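Local structure of reducing-end xylose-releasing exo-oligoxylanase Rex8A (Paenibacillus barcinonensis, 6SUD) at residues A30-T35 and S374-V379; N37-G42 and T351-G356; A136-S141 and E204-Y209; N142-G147 and Y151-Q156; H198-Y203 and A227-A232. The protein hydrolyses xylooligosaccharides as a family 8 glycoside hydrolase, releasing xylose from their reducing ends during xylan breakdown. The protein carries 1 engineered substitution. One frame throughout, in Å; residues are numbered along the deposited sequence. Where two conformers were deposited one is given.

Contact 1: residues A30-T35 and S374-V379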
# COMPACT_ATOMS: atom_id res chain seq x y z
N ALA A 30 20.83 -6.31 -8.72
CA ALA A 30 20.47 -6.93 -10.01
C ALA A 30 19.08 -7.57 -9.92
O ALA A 30 18.31 -7.48 -10.90
CB ALA A 30 21.51 -7.93 -10.45
N ARG A 31 18.78 -8.21 -8.78
CA ARG A 31 17.48 -8.90 -8.53
C ARG A 31 16.38 -7.84 -8.51
O ARG A 31 15.32 -8.09 -9.11
CB ARG A 31 17.53 -9.72 -7.24
CG ARG A 31 16.25 -10.48 -6.94
CD ARG A 31 15.93 -11.58 -7.94
NE ARG A 31 14.69 -12.24 -7.54
CZ ARG A 31 14.60 -13.19 -6.61
NH1 ARG A 31 13.42 -13.70 -6.32
NH2 ARG A 31 15.68 -13.61 -5.96
N LEU A 32 16.64 -6.70 -7.87
CA LEU A 32 15.64 -5.62 -7.74
C LEU A 32 15.40 -5.04 -9.14
O LEU A 32 14.23 -4.93 -9.56
CB LEU A 32 16.12 -4.53 -6.78
CG LEU A 32 15.15 -3.35 -6.68
CD1 LEU A 32 13.76 -3.83 -6.28
CD2 LEU A 32 15.64 -2.29 -5.72
N GLU A 33 16.48 -4.76 -9.87
CA GLU A 33 16.37 -4.21 -11.24
C GLU A 33 15.60 -5.19 -12.12
O GLU A 33 14.79 -4.71 -12.91
CB GLU A 33 17.76 -3.88 -11.77
CG GLU A 33 17.85 -3.90 -13.28
CD GLU A 33 17.05 -2.80 -13.94
OE1 GLU A 33 17.08 -2.70 -15.18
OE2 GLU A 33 16.39 -2.04 -13.22
N GLN A 34 15.85 -6.50 -12.01
CA GLN A 34 15.18 -7.50 -12.87
C GLN A 34 13.71 -7.63 -12.47
O GLN A 34 12.87 -7.89 -13.37
CB GLN A 34 15.83 -8.88 -12.81
CG GLN A 34 15.32 -9.78 -13.93
CD GLN A 34 15.27 -9.05 -15.26
OE1 GLN A 34 14.21 -8.85 -15.83
NE2 GLN A 34 16.42 -8.62 -15.75
N THR A 35 13.37 -7.41 -11.20
CA THR A 35 11.94 -7.49 -10.80
C THR A 35 11.21 -6.34 -11.49
O THR A 35 10.14 -6.56 -12.09
CB THR A 35 11.76 -7.45 -9.28
OG1 THR A 35 12.54 -8.50 -8.71
CG2 THR A 35 10.30 -7.55 -8.89
N SER A 374 15.54 -5.01 0.47
CA SER A 374 16.84 -4.58 -0.13
C SER A 374 17.25 -3.20 0.42
O SER A 374 18.35 -2.74 0.08
CB SER A 374 16.78 -4.62 -1.64
OG SER A 374 15.88 -3.67 -2.16
N GLY A 375 16.40 -2.59 1.26
CA GLY A 375 16.64 -1.27 1.87
C GLY A 375 16.41 -0.13 0.90
O GLY A 375 17.07 0.92 1.06
N ASN A 376 15.49 -0.29 -0.05
CA ASN A 376 15.23 0.69 -1.14
C ASN A 376 13.80 1.25 -1.05
O ASN A 376 13.38 1.94 -2.00
CB ASN A 376 15.53 0.06 -2.50
CG ASN A 376 17.02 -0.12 -2.67
OD1 ASN A 376 17.77 0.85 -2.56
ND2 ASN A 376 17.47 -1.34 -2.92
N TYR A 377 13.05 0.98 0.02
CA TYR A 377 11.72 1.61 0.22
C TYR A 377 11.94 2.77 1.19
O TYR A 377 11.92 2.52 2.41
CB TYR A 377 10.68 0.61 0.74
CG TYR A 377 9.24 0.93 0.44
CD1 TYR A 377 8.79 2.22 0.22
CD2 TYR A 377 8.29 -0.08 0.46
CE1 TYR A 377 7.45 2.50 -0.00
CE2 TYR A 377 6.95 0.18 0.25
CZ TYR A 377 6.52 1.47 0.00
OH TYR A 377 5.21 1.74 -0.22
N ARG A 378 12.23 3.95 0.65
CA ARG A 378 12.82 5.07 1.43
C ARG A 378 11.91 6.30 1.46
O ARG A 378 11.05 6.48 0.57
CB ARG A 378 14.18 5.47 0.85
CG ARG A 378 15.14 4.30 0.74
CD ARG A 378 16.51 4.70 0.27
NE ARG A 378 17.42 3.58 0.38
CZ ARG A 378 18.74 3.65 0.23
NH1 ARG A 378 19.31 4.82 -0.04
NH2 ARG A 378 19.47 2.56 0.33
N VAL A 379 12.14 7.11 2.47
CA VAL A 379 11.57 8.48 2.54
C VAL A 379 12.44 9.35 1.65
O VAL A 379 13.65 9.40 1.91
CB VAL A 379 11.60 9.01 3.98
CG1 VAL A 379 11.07 10.43 4.07
CG2 VAL A 379 10.86 8.09 4.93
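Either side of Gly-375, whose positive phi makes the Schellman motif ending helix 359-373, Ser-374 and Asn-376 receive one leucine of helix 25-41. Leu-32 does the reaching: a chi1 of 177° turns CG opposite the main-chain nitrogen and carries CD2 out to the loop, 3.5 Å from Asn-376 ND2 and 3.8 Å from Ser-374 OG. The methyl thus rests on a small polar pair that is already bonded within itself, Asn-376 ND2 donating to Ser-374 OG over 2.9 Å at 20° out of the amide plane. Ser-374 OG also bonds Met-370 O in the helix it follows, so the polar atoms under the methyl have partners of their own. Beyond the turn, Arg-378 braces the loop side-on: NE (2.8 Å) and NH2 (3.0 Å) both grip Gly-375 O. Helix 25-41 lies against the end of helix 359-373, where Leu-32 and Arg-31 also touch Met-370, while the loop runs on past helices 69-81 and 268-280, which Tyr-377 contacts through Met-77 and Leu-275.

Contact 2: residues N37-G42 and T351-G356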
# COMPACT_ATOMS: atom_id res chain seq x y z
N ASN A 37 12.08 -4.75 -14.30
CA ASN A 37 12.05 -5.02 -15.76
C ASN A 37 10.91 -5.98 -16.11
O ASN A 37 10.22 -5.73 -17.13
CB ASN A 37 13.40 -5.57 -16.22
CG ASN A 37 14.45 -4.49 -16.15
OD1 ASN A 37 14.15 -3.33 -16.41
ND2 ASN A 37 15.67 -4.85 -15.80
N ASP A 38 10.75 -7.06 -15.35
CA ASP A 38 9.71 -8.09 -15.62
C ASP A 38 8.31 -7.51 -15.41
O ASP A 38 7.45 -7.75 -16.26
CB ASP A 38 9.92 -9.35 -14.78
CG ASP A 38 11.14 -10.16 -15.18
OD1 ASP A 38 11.70 -9.89 -16.26
OD2 ASP A 38 11.53 -11.06 -14.41
N LEU A 39 8.09 -6.77 -14.33
CA LEU A 39 6.73 -6.24 -14.03
C LEU A 39 6.30 -5.15 -15.02
O LEU A 39 5.12 -5.14 -15.40
CB LEU A 39 6.75 -5.66 -12.62
CG LEU A 39 6.26 -6.59 -11.52
CD1 LEU A 39 5.69 -5.74 -10.40
CD2 LEU A 39 5.23 -7.59 -12.05
N PHE A 40 7.20 -4.25 -15.39
CA PHE A 40 6.86 -3.13 -16.30
C PHE A 40 7.15 -3.44 -17.78
O PHE A 40 6.47 -2.83 -18.62
CB PHE A 40 7.58 -1.85 -15.86
CG PHE A 40 6.99 -1.29 -14.60
CD1 PHE A 40 7.15 -1.95 -13.39
CD2 PHE A 40 6.15 -0.20 -14.63
CE1 PHE A 40 6.53 -1.50 -12.23
CE2 PHE A 40 5.56 0.27 -13.46
CZ PHE A 40 5.77 -0.37 -12.27
N TYR A 41 8.12 -4.29 -18.10
CA TYR A 41 8.52 -4.52 -19.52
C TYR A 41 8.66 -6.01 -19.85
O TYR A 41 9.26 -6.35 -20.90
CB TYR A 41 9.83 -3.79 -19.78
CG TYR A 41 9.64 -2.30 -19.72
CD1 TYR A 41 8.80 -1.70 -20.63
CD2 TYR A 41 10.21 -1.52 -18.73
CE1 TYR A 41 8.54 -0.34 -20.60
CE2 TYR A 41 9.95 -0.15 -18.67
CZ TYR A 41 9.13 0.44 -19.62
OH TYR A 41 8.89 1.79 -19.64
N GLY A 42 8.10 -6.88 -19.01
CA GLY A 42 8.29 -8.33 -19.19
C GLY A 42 7.33 -8.91 -20.20
O GLY A 42 6.67 -8.14 -20.93
N THR A 351 11.47 -17.18 -4.13
CA THR A 351 10.11 -17.15 -4.75
C THR A 351 10.15 -16.22 -5.96
O THR A 351 10.57 -15.08 -5.83
CB THR A 351 9.05 -16.73 -3.72
OG1 THR A 351 9.04 -17.68 -2.65
CG2 THR A 351 7.66 -16.62 -4.31
N PRO A 352 9.72 -16.68 -7.16
CA PRO A 352 9.63 -15.82 -8.33
C PRO A 352 8.31 -15.04 -8.39
O PRO A 352 7.37 -15.36 -7.67
CB PRO A 352 9.75 -16.83 -9.49
CG PRO A 352 9.00 -18.04 -8.96
CD PRO A 352 9.29 -18.06 -7.47
N LEU A 353 8.26 -14.03 -9.25
CA LEU A 353 7.01 -13.30 -9.57
C LEU A 353 5.94 -14.30 -9.98
O LEU A 353 6.26 -15.32 -10.64
CB LEU A 353 7.28 -12.32 -10.71
CG LEU A 353 8.01 -11.04 -10.31
CD1 LEU A 353 8.51 -10.32 -11.55
CD2 LEU A 353 7.13 -10.14 -9.46
N ARG A 354 4.69 -14.02 -9.63
CA ARG A 354 3.56 -14.83 -10.13
C ARG A 354 3.35 -14.54 -11.63
O ARG A 354 3.62 -13.40 -12.06
CB ARG A 354 2.30 -14.54 -9.32
CG ARG A 354 1.16 -15.49 -9.64
CD ARG A 354 0.06 -15.40 -8.62
NE ARG A 354 -0.98 -16.36 -8.94
CZ ARG A 354 -2.14 -16.46 -8.31
NH1 ARG A 354 -2.43 -15.65 -7.30
NH2 ARG A 354 -3.01 -17.38 -8.69
N GLN A 355 2.88 -15.54 -12.38
CA GLN A 355 2.46 -15.38 -13.80
C GLN A 355 0.98 -15.75 -13.96
O GLN A 355 0.41 -16.37 -13.05
CB GLN A 355 3.35 -16.21 -14.72
CG GLN A 355 4.82 -15.84 -14.61
CD GLN A 355 5.64 -16.36 -15.77
OE1 GLN A 355 5.13 -16.63 -16.85
NE2 GLN A 355 6.94 -16.47 -15.55
N GLY A 356 0.40 -15.35 -15.10
CA GLY A 356 -0.97 -15.70 -15.50
C GLY A 356 -2.00 -14.76 -14.91
O GLY A 356 -1.60 -13.73 -14.33
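Leu-353 projects from the loop between helices 341-349 and 359-373 and sets its two methyls against neighbouring residues of helix 25-41. The buried part is leucine on leucine: Leu-353 CD2 approaches Leu-39 CD2 at 4.1 Å, the two side chains meeting at a slant, and Leu-39 CG lies only slightly farther off. The first torsion of Leu-39 lies off a staggered value (chi1 -95°), and its methyl end swings closer to the loop than its CB direction alone would bring it. On the more solvent-facing side, where partly exposed Asp-38 replaces buried Leu-39, Leu-353 CD1 meets the CB methylene of Asp-38 at 3.7 Å. Here the aspartate offers hydrocarbon alone to the leucine: CG stands anti to the carbonyl carbon (chi1 -70°), and the carboxylate makes no hydrogen bond or salt bridge to the loop. No polar bond crosses between 37-42 and 351-356, which join by side-chain packing over a small area. Farther along the loop, Arg-354 is tied by a salt bridge to Asp-362. Helix 359-373 backs the leucine pair, with Asn-363 touching both leucines, Phe-367 lying against Leu-39 and Tyr-366 against Leu-353.

Contact 3: residues A136-S141 and E204-Y209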
# COMPACT_ATOMS: atom_id res chain seq x y z
N ALA A 136 3.22 9.30 -3.16
CA ALA A 136 4.09 9.14 -4.35
C ALA A 136 4.38 10.51 -4.98
O ALA A 136 5.55 10.76 -5.38
CB ALA A 136 3.47 8.18 -5.32
N LEU A 137 3.38 11.39 -5.06
CA LEU A 137 3.53 12.74 -5.66
C LEU A 137 4.44 13.60 -4.78
O LEU A 137 5.31 14.33 -5.33
CB LEU A 137 2.16 13.39 -5.82
CG LEU A 137 1.36 12.94 -7.04
CD1 LEU A 137 -0.11 13.26 -6.85
CD2 LEU A 137 1.91 13.58 -8.30
N PHE A 138 4.32 13.50 -3.47
CA PHE A 138 5.24 14.21 -2.54
C PHE A 138 6.67 13.74 -2.79
O PHE A 138 7.58 14.58 -2.86
CB PHE A 138 4.86 14.04 -1.07
CG PHE A 138 3.72 14.92 -0.62
CD1 PHE A 138 3.72 16.27 -0.92
CD2 PHE A 138 2.68 14.40 0.14
CE1 PHE A 138 2.67 17.09 -0.52
CE2 PHE A 138 1.64 15.22 0.55
CZ PHE A 138 1.64 16.55 0.21
N PHE A 139 6.89 12.43 -2.94
CA PHE A 139 8.25 11.87 -3.18
C PHE A 139 8.75 12.33 -4.56
O PHE A 139 9.94 12.63 -4.68
CB PHE A 139 8.27 10.34 -3.06
CG PHE A 139 8.15 9.80 -1.66
CD1 PHE A 139 8.40 10.60 -0.55
CD2 PHE A 139 7.80 8.48 -1.44
CE1 PHE A 139 8.29 10.08 0.74
CE2 PHE A 139 7.68 7.97 -0.15
CZ PHE A 139 7.93 8.77 0.93
N ALA A 140 7.89 12.37 -5.57
CA ALA A 140 8.24 12.85 -6.93
C ALA A 140 8.73 14.30 -6.81
O ALA A 140 9.78 14.62 -7.38
CB ALA A 140 7.06 12.72 -7.86
N SER A 141 8.02 15.14 -6.07
CA SER A 141 8.39 16.57 -5.93
C SER A 141 9.76 16.67 -5.27
O SER A 141 10.59 17.54 -5.68
CB SER A 141 7.37 17.31 -5.12
OG SER A 141 7.69 18.69 -5.10
N GLU A 204 2.74 10.73 9.03
CA GLU A 204 3.90 11.48 9.58
C GLU A 204 4.46 12.43 8.52
O GLU A 204 4.80 13.58 8.88
CB GLU A 204 5.04 10.55 9.98
CG GLU A 204 4.72 9.72 11.19
CD GLU A 204 4.82 10.43 12.53
OE1 GLU A 204 4.99 11.68 12.55
OE2 GLU A 204 4.74 9.73 13.55
N LEU A 205 4.59 11.96 7.28
CA LEU A 205 5.14 12.76 6.15
C LEU A 205 4.10 13.76 5.65
O LEU A 205 4.49 14.88 5.26
CB LEU A 205 5.62 11.79 5.07
CG LEU A 205 6.75 10.89 5.54
CD1 LEU A 205 7.24 9.97 4.44
CD2 LEU A 205 7.90 11.71 6.09
N PHE A 206 2.81 13.43 5.71
CA PHE A 206 1.74 14.40 5.38
C PHE A 206 1.79 15.56 6.38
O PHE A 206 1.52 16.70 5.97
CB PHE A 206 0.36 13.76 5.38
CG PHE A 206 0.15 12.69 4.34
CD1 PHE A 206 1.05 12.48 3.31
CD2 PHE A 206 -0.98 11.89 4.41
CE1 PHE A 206 0.82 11.48 2.37
CE2 PHE A 206 -1.22 10.91 3.46
CZ PHE A 206 -0.32 10.72 2.44
N ALA A 207 2.16 15.28 7.63
CA ALA A 207 2.27 16.31 8.69
C ALA A 207 3.42 17.27 8.37
O ALA A 207 3.44 18.36 8.96
CB ALA A 207 2.40 15.70 10.06
N GLN A 208 4.36 16.86 7.51
CA GLN A 208 5.49 17.71 7.05
C GLN A 208 5.12 18.43 5.75
O GLN A 208 5.59 19.58 5.57
CB GLN A 208 6.74 16.88 6.78
CG GLN A 208 7.20 16.05 7.96
CD GLN A 208 8.04 16.85 8.91
OE1 GLN A 208 9.26 16.80 8.87
NE2 GLN A 208 7.38 17.63 9.76
N TYR A 209 4.40 17.76 4.84
CA TYR A 209 4.34 18.18 3.41
C TYR A 209 2.96 18.70 2.99
O TYR A 209 2.90 19.40 1.96
CB TYR A 209 4.74 17.03 2.48
CG TYR A 209 6.08 16.41 2.80
CD1 TYR A 209 7.15 17.18 3.22
CD2 TYR A 209 6.28 15.05 2.65
CE1 TYR A 209 8.38 16.62 3.53
CE2 TYR A 209 7.50 14.47 2.94
CZ TYR A 209 8.55 15.25 3.38
OH TYR A 209 9.76 14.67 3.66
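Two helices of the (alpha/alpha)6 barrel of family 8 glycoside hydrolases cross here through an aromatic interface, the segments 136-141 and 204-209 at 54° with their axes 11.4 Å apart. The main bump is the ring of Phe-138, which fits into the hollow between Phe-206 and Tyr-209 on the last turns of helix 200-209. Phe-206 CD1 lies 3.9 Å from Phe-138 CE2, the side chains crossing at about a right angle. The phenol ring of Tyr-209 is inclined to the phenylalanine ring, centroids 5.7 Å apart. One turn back, a smaller bump is Leu-205 CD1, which abuts the outer edge of the Phe-139 ring, equally near CE1 and CZ at 3.8 Å. Trp-279 of helix 268-280 touches both of these residues, and Ala-157 of helix 153-170 packs on Phe-138. The Tyr-209 CB methylene lies over one face of the Phe-138 ring in a CH-pi contact, 3.6 Å from the centroid and 11° off the normal.

Contact 4: residues N142-G147 and Y151-Q156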
# COMPACT_ATOMS: atom_id res chain seq x y z
N ASN A 142 9.97 15.89 -4.21
CA ASN A 142 11.23 15.97 -3.43
C ASN A 142 12.35 15.38 -4.29
O ASN A 142 13.45 15.93 -4.20
CB ASN A 142 11.08 15.39 -2.01
CG ASN A 142 10.01 16.07 -1.19
OD1 ASN A 142 9.61 17.19 -1.49
ND2 ASN A 142 9.51 15.39 -0.16
N ARG A 143 12.09 14.36 -5.12
CA ARG A 143 13.17 13.68 -5.89
C ARG A 143 13.53 14.46 -7.17
O ARG A 143 14.74 14.53 -7.50
CB ARG A 143 12.79 12.28 -6.37
CG ARG A 143 12.80 11.21 -5.29
CD ARG A 143 13.07 9.84 -5.91
NE ARG A 143 14.50 9.64 -6.14
CZ ARG A 143 15.09 8.46 -6.32
NH1 ARG A 143 14.38 7.34 -6.29
NH2 ARG A 143 16.40 8.39 -6.50
N TRP A 144 12.51 14.94 -7.90
CA TRP A 144 12.64 15.45 -9.30
C TRP A 144 12.28 16.94 -9.43
O TRP A 144 12.63 17.55 -10.47
CB TRP A 144 11.73 14.63 -10.21
CG TRP A 144 12.01 13.17 -10.17
CD1 TRP A 144 13.22 12.56 -10.09
CD2 TRP A 144 11.03 12.12 -10.28
NE1 TRP A 144 13.06 11.20 -10.10
CE2 TRP A 144 11.73 10.90 -10.26
CE3 TRP A 144 9.64 12.11 -10.40
CZ2 TRP A 144 11.08 9.67 -10.33
CZ3 TRP A 144 9.00 10.89 -10.47
CH2 TRP A 144 9.71 9.69 -10.44
N GLY A 145 11.54 17.49 -8.47
CA GLY A 145 11.08 18.89 -8.53
C GLY A 145 9.81 19.03 -9.34
O GLY A 145 9.54 18.18 -10.22
N ASP A 146 9.03 20.07 -9.06
CA ASP A 146 7.71 20.27 -9.71
C ASP A 146 7.93 20.80 -11.12
O ASP A 146 8.87 21.59 -11.33
CB ASP A 146 6.78 21.19 -8.92
CG ASP A 146 6.14 20.52 -7.71
OD1 ASP A 146 6.72 19.57 -7.19
OD2 ASP A 146 5.04 20.96 -7.31
N GLY A 147 7.07 20.38 -12.04
CA GLY A 147 7.00 20.89 -13.42
C GLY A 147 5.67 21.59 -13.64
O GLY A 147 4.91 21.83 -12.70
N TYR A 151 2.15 18.06 -13.84
CA TYR A 151 3.35 17.49 -13.18
C TYR A 151 3.88 18.44 -12.11
O TYR A 151 5.05 18.31 -11.73
CB TYR A 151 4.38 17.09 -14.25
CG TYR A 151 3.80 16.24 -15.35
CD1 TYR A 151 3.64 14.87 -15.22
CD2 TYR A 151 3.38 16.81 -16.55
CE1 TYR A 151 3.08 14.11 -16.23
CE2 TYR A 151 2.84 16.06 -17.58
CZ TYR A 151 2.69 14.70 -17.42
OH TYR A 151 2.14 13.93 -18.42
N ASP A 152 3.04 19.37 -11.63
CA ASP A 152 3.28 20.18 -10.41
C ASP A 152 2.96 19.31 -9.19
O ASP A 152 1.96 19.57 -8.51
CB ASP A 152 2.48 21.49 -10.43
CG ASP A 152 0.98 21.34 -10.64
OD1 ASP A 152 0.60 20.49 -11.42
OD2 ASP A 152 0.21 22.12 -10.02
N TYR A 153 3.82 18.32 -8.92
CA TYR A 153 3.54 17.16 -8.03
C TYR A 153 3.12 17.59 -6.62
O TYR A 153 2.11 17.05 -6.11
CB TYR A 153 4.78 16.26 -7.92
CG TYR A 153 5.36 15.83 -9.24
CD1 TYR A 153 4.65 15.03 -10.11
CD2 TYR A 153 6.65 16.19 -9.59
CE1 TYR A 153 5.19 14.60 -11.31
CE2 TYR A 153 7.21 15.77 -10.79
CZ TYR A 153 6.48 14.98 -11.65
OH TYR A 153 7.02 14.55 -12.83
N GLN A 154 3.85 18.53 -6.00
CA GLN A 154 3.56 18.94 -4.60
C GLN A 154 2.15 19.52 -4.52
O GLN A 154 1.40 19.10 -3.61
CB GLN A 154 4.57 19.96 -4.06
CG GLN A 154 4.43 20.21 -2.57
CD GLN A 154 5.29 21.36 -2.10
OE1 GLN A 154 6.35 21.17 -1.50
NE2 GLN A 154 4.85 22.58 -2.39
N ALA A 155 1.78 20.43 -5.42
CA ALA A 155 0.44 21.08 -5.40
C ALA A 155 -0.64 20.03 -5.70
O ALA A 155 -1.75 20.12 -5.10
CB ALA A 155 0.40 22.24 -6.36
N GLN A 156 -0.34 19.06 -6.56
CA GLN A 156 -1.27 17.94 -6.89
C GLN A 156 -1.50 17.10 -5.63
O GLN A 156 -2.66 16.82 -5.33
CB GLN A 156 -0.74 17.09 -8.05
CG GLN A 156 -0.69 17.82 -9.40
CD GLN A 156 -2.05 18.22 -9.94
OE1 GLN A 156 -3.07 17.61 -9.64
NE2 GLN A 156 -2.06 19.25 -10.77
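A single carboxylate, that of Asp-146, reaches across from the loop to the first turn of the next helix in place of the N-cap residue, for Asp-152 sits at that position but makes no capping bond. Gln-154 N donates to Asp-146 OD2 over 3.0 Å, on the syn side and 25° out of the carboxylate plane, and more weakly to OD1. Tyr-153 N is also near OD2 but badly angled. Asp-146 OD1 has a further partner in Ser-141 OG, so the group is held from both helices. Beside it the backbone closes with Gly-147 N to Tyr-151 O at 2.9 Å. This is the surface connection between helices 127-144 and 153-170: the first ends at Trp-144, Gly-145 leaves it with positive phi, and Asp-152 centres an inverse gamma turn before the second. Instead of capping, Asp-152 OD1 accepts from Gln-156 NE2 in a nearly straight bond of 3.0 Å and 174°. Beneath the loop, Tyr-153 receives Gly-145 O at its ring edge, 3.4 Å from CE2, while Tyr-151 O stands over the centre of one ring face. Tyr-153 OH bonds Asp-89 and Lys-85 of helix 85-99, and nearby Trp-144 NE1 bonds Asp-83.

Contact 5: residues H198-Y203 and A227-A232. With EDO (1,2-ethanediol), chain E.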
# COMPACT_ATOMS: atom_id res chain seq x y z
N HIS A 198 -4.54 1.80 6.72
CA HIS A 198 -3.90 2.64 7.77
C HIS A 198 -2.39 2.68 7.57
O HIS A 198 -1.72 1.67 7.78
CB HIS A 198 -4.27 2.16 9.18
CG HIS A 198 -5.70 2.39 9.48
ND1 HIS A 198 -6.14 3.38 10.36
CD2 HIS A 198 -6.81 1.84 8.94
CE1 HIS A 198 -7.46 3.36 10.38
NE2 HIS A 198 -7.89 2.40 9.53
N LEU A 199 -1.89 3.86 7.22
CA LEU A 199 -0.48 4.09 6.86
C LEU A 199 0.07 5.19 7.75
O LEU A 199 0.36 6.29 7.26
CB LEU A 199 -0.37 4.48 5.39
CG LEU A 199 -1.03 3.56 4.37
CD1 LEU A 199 -0.91 4.17 3.00
CD2 LEU A 199 -0.41 2.17 4.36
N PRO A 200 0.23 4.94 9.06
CA PRO A 200 0.69 5.97 10.00
C PRO A 200 1.98 6.65 9.54
O PRO A 200 2.14 7.83 9.77
CB PRO A 200 0.85 5.20 11.32
CG PRO A 200 0.87 3.75 10.90
CD PRO A 200 -0.10 3.69 9.75
N HIS A 201 2.88 5.88 8.94
CA HIS A 201 4.17 6.36 8.39
C HIS A 201 3.96 7.37 7.26
O HIS A 201 4.80 8.30 7.16
CB HIS A 201 5.05 5.19 7.96
CG HIS A 201 4.38 4.15 7.13
ND1 HIS A 201 3.22 3.51 7.52
CD2 HIS A 201 4.77 3.56 5.98
CE1 HIS A 201 2.90 2.61 6.61
NE2 HIS A 201 3.83 2.62 5.66
N PHE A 202 2.92 7.25 6.43
CA PHE A 202 2.66 8.29 5.40
C PHE A 202 2.07 9.53 6.09
O PHE A 202 2.36 10.65 5.65
CB PHE A 202 1.68 7.83 4.31
CG PHE A 202 2.20 6.79 3.35
CD1 PHE A 202 3.40 6.14 3.57
CD2 PHE A 202 1.48 6.46 2.20
CE1 PHE A 202 3.84 5.18 2.69
CE2 PHE A 202 1.94 5.49 1.32
CZ PHE A 202 3.11 4.86 1.57
N TYR A 203 1.28 9.34 7.14
CA TYR A 203 0.60 10.48 7.82
C TYR A 203 1.68 11.34 8.49
O TYR A 203 1.53 12.57 8.48
CB TYR A 203 -0.53 10.04 8.75
CG TYR A 203 -1.46 9.00 8.16
CD1 TYR A 203 -1.66 8.90 6.79
CD2 TYR A 203 -2.13 8.11 8.98
CE1 TYR A 203 -2.48 7.91 6.26
CE2 TYR A 203 -2.97 7.15 8.47
CZ TYR A 203 -3.14 7.03 7.10
OH TYR A 203 -3.92 6.05 6.57
N ALA A 227 -2.50 3.36 17.19
CA ALA A 227 -3.43 2.86 18.23
C ALA A 227 -4.44 1.90 17.60
O ALA A 227 -4.69 0.86 18.20
CB ALA A 227 -4.17 3.98 18.90
N TYR A 228 -5.03 2.29 16.46
CA TYR A 228 -6.08 1.51 15.76
C TYR A 228 -5.56 0.13 15.36
O TYR A 228 -6.23 -0.87 15.65
CB TYR A 228 -6.55 2.22 14.49
CG TYR A 228 -7.67 1.50 13.80
CD1 TYR A 228 -8.91 1.45 14.39
CD2 TYR A 228 -7.51 0.85 12.58
CE1 TYR A 228 -9.98 0.81 13.79
CE2 TYR A 228 -8.57 0.22 11.95
CZ TYR A 228 -9.81 0.19 12.57
OH TYR A 228 -10.91 -0.41 12.03
N LEU A 229 -4.38 0.05 14.76
CA LEU A 229 -3.84 -1.30 14.39
C LEU A 229 -3.59 -2.13 15.64
O LEU A 229 -3.73 -3.34 15.54
CB LEU A 229 -2.57 -1.21 13.55
CG LEU A 229 -2.81 -0.43 12.27
CD1 LEU A 229 -1.54 0.12 11.68
CD2 LEU A 229 -3.63 -1.24 11.29
N ARG A 230 -3.28 -1.53 16.79
CA ARG A 230 -3.16 -2.34 18.04
C ARG A 230 -4.52 -2.98 18.38
O ARG A 230 -4.49 -4.02 19.01
CB ARG A 230 -2.64 -1.51 19.21
CG ARG A 230 -1.24 -0.94 18.98
CD ARG A 230 -0.55 -0.46 20.25
NE ARG A 230 -1.05 0.83 20.73
CZ ARG A 230 -0.62 2.03 20.30
NH1 ARG A 230 0.31 2.12 19.37
NH2 ARG A 230 -1.13 3.13 20.82
N THR A 231 -5.65 -2.36 18.00
CA THR A 231 -7.02 -2.86 18.31
C THR A 231 -7.52 -3.83 17.24
O THR A 231 -8.34 -4.71 17.59
CB THR A 231 -8.04 -1.73 18.49
OG1 THR A 231 -8.27 -1.10 17.23
CG2 THR A 231 -7.59 -0.72 19.53
N ALA A 232 -7.06 -3.71 15.99
CA ALA A 232 -7.57 -4.52 14.85
C ALA A 232 -6.84 -5.85 14.78
O ALA A 232 -7.45 -6.82 14.27
CB ALA A 232 -7.43 -3.78 13.54
C1 EDO E . -9.98 2.36 17.49
O1 EDO E . -9.87 1.07 18.04
C2 EDO E . -8.77 3.17 17.56
O2 EDO E . -7.86 2.84 18.58
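His-198 and Tyr-228 form an offset stack, centroids 4.4 Å apart and planes 23° from parallel. The tyrosine presents one side of its ring: CE2 is 3.3 Å from His-198 NE2, and CD2 lies above the imidazole face, shifted toward the rim. Tyr-228 CG stands anti to the backbone N (chi1 -176°), which swings the ring out to lie on the histidine. Alongside, the Leu-229 methyls fill in, CD2 at 4.1 Å from His-198 CB and CD1 at 4.3 Å from Pro-200 CD. The start of helix 200-209 and its preceding loop thus pack on the end of helix 215-232 within the family's helical barrel. In the next shell, Ser-193 OG bonds His-198 NE2, Ser-225 OG bonds ND1, and Asn-245 O takes the Tyr-228 hydroxyl. At the tyrosine's edge, a 1,2-ethanediol, probably from the crystallisation liquor, bonds Thr-231 OG1 through O1 (2.8 Å). With both imidazole nitrogens bonded to serines, the histidine's rotation is fixed, and the stack joins loop to helix without any hydrogen bond between the two segments.

Overall arrangement
Contacts 1, 3 and 5 are buried, contact 2 is half sheltered, and contact 4 lies at the surface. Contacts 1 and 2 share helix 25-41, packing points about two turns apart on the chain after (contact 1) and before (contact 2) helix 359-373; both are small and lack direct polar bonds. Contacts 3 and 4 share helix 127-144 and meet where Ser-141 bonds Asp-146, so aromatic packing gives way to carboxylate and backbone bonding as the helix emerges. Contacts 3 and 5 use opposite ends of helix 200-209, both aromatic, but only contact 5 brings in an imidazole. Val-379 packs on Phe-139 and Leu-205, linking contact 1 to contact 3, whereas contacts 2 and 5 lie on opposite sides of the chain's centre.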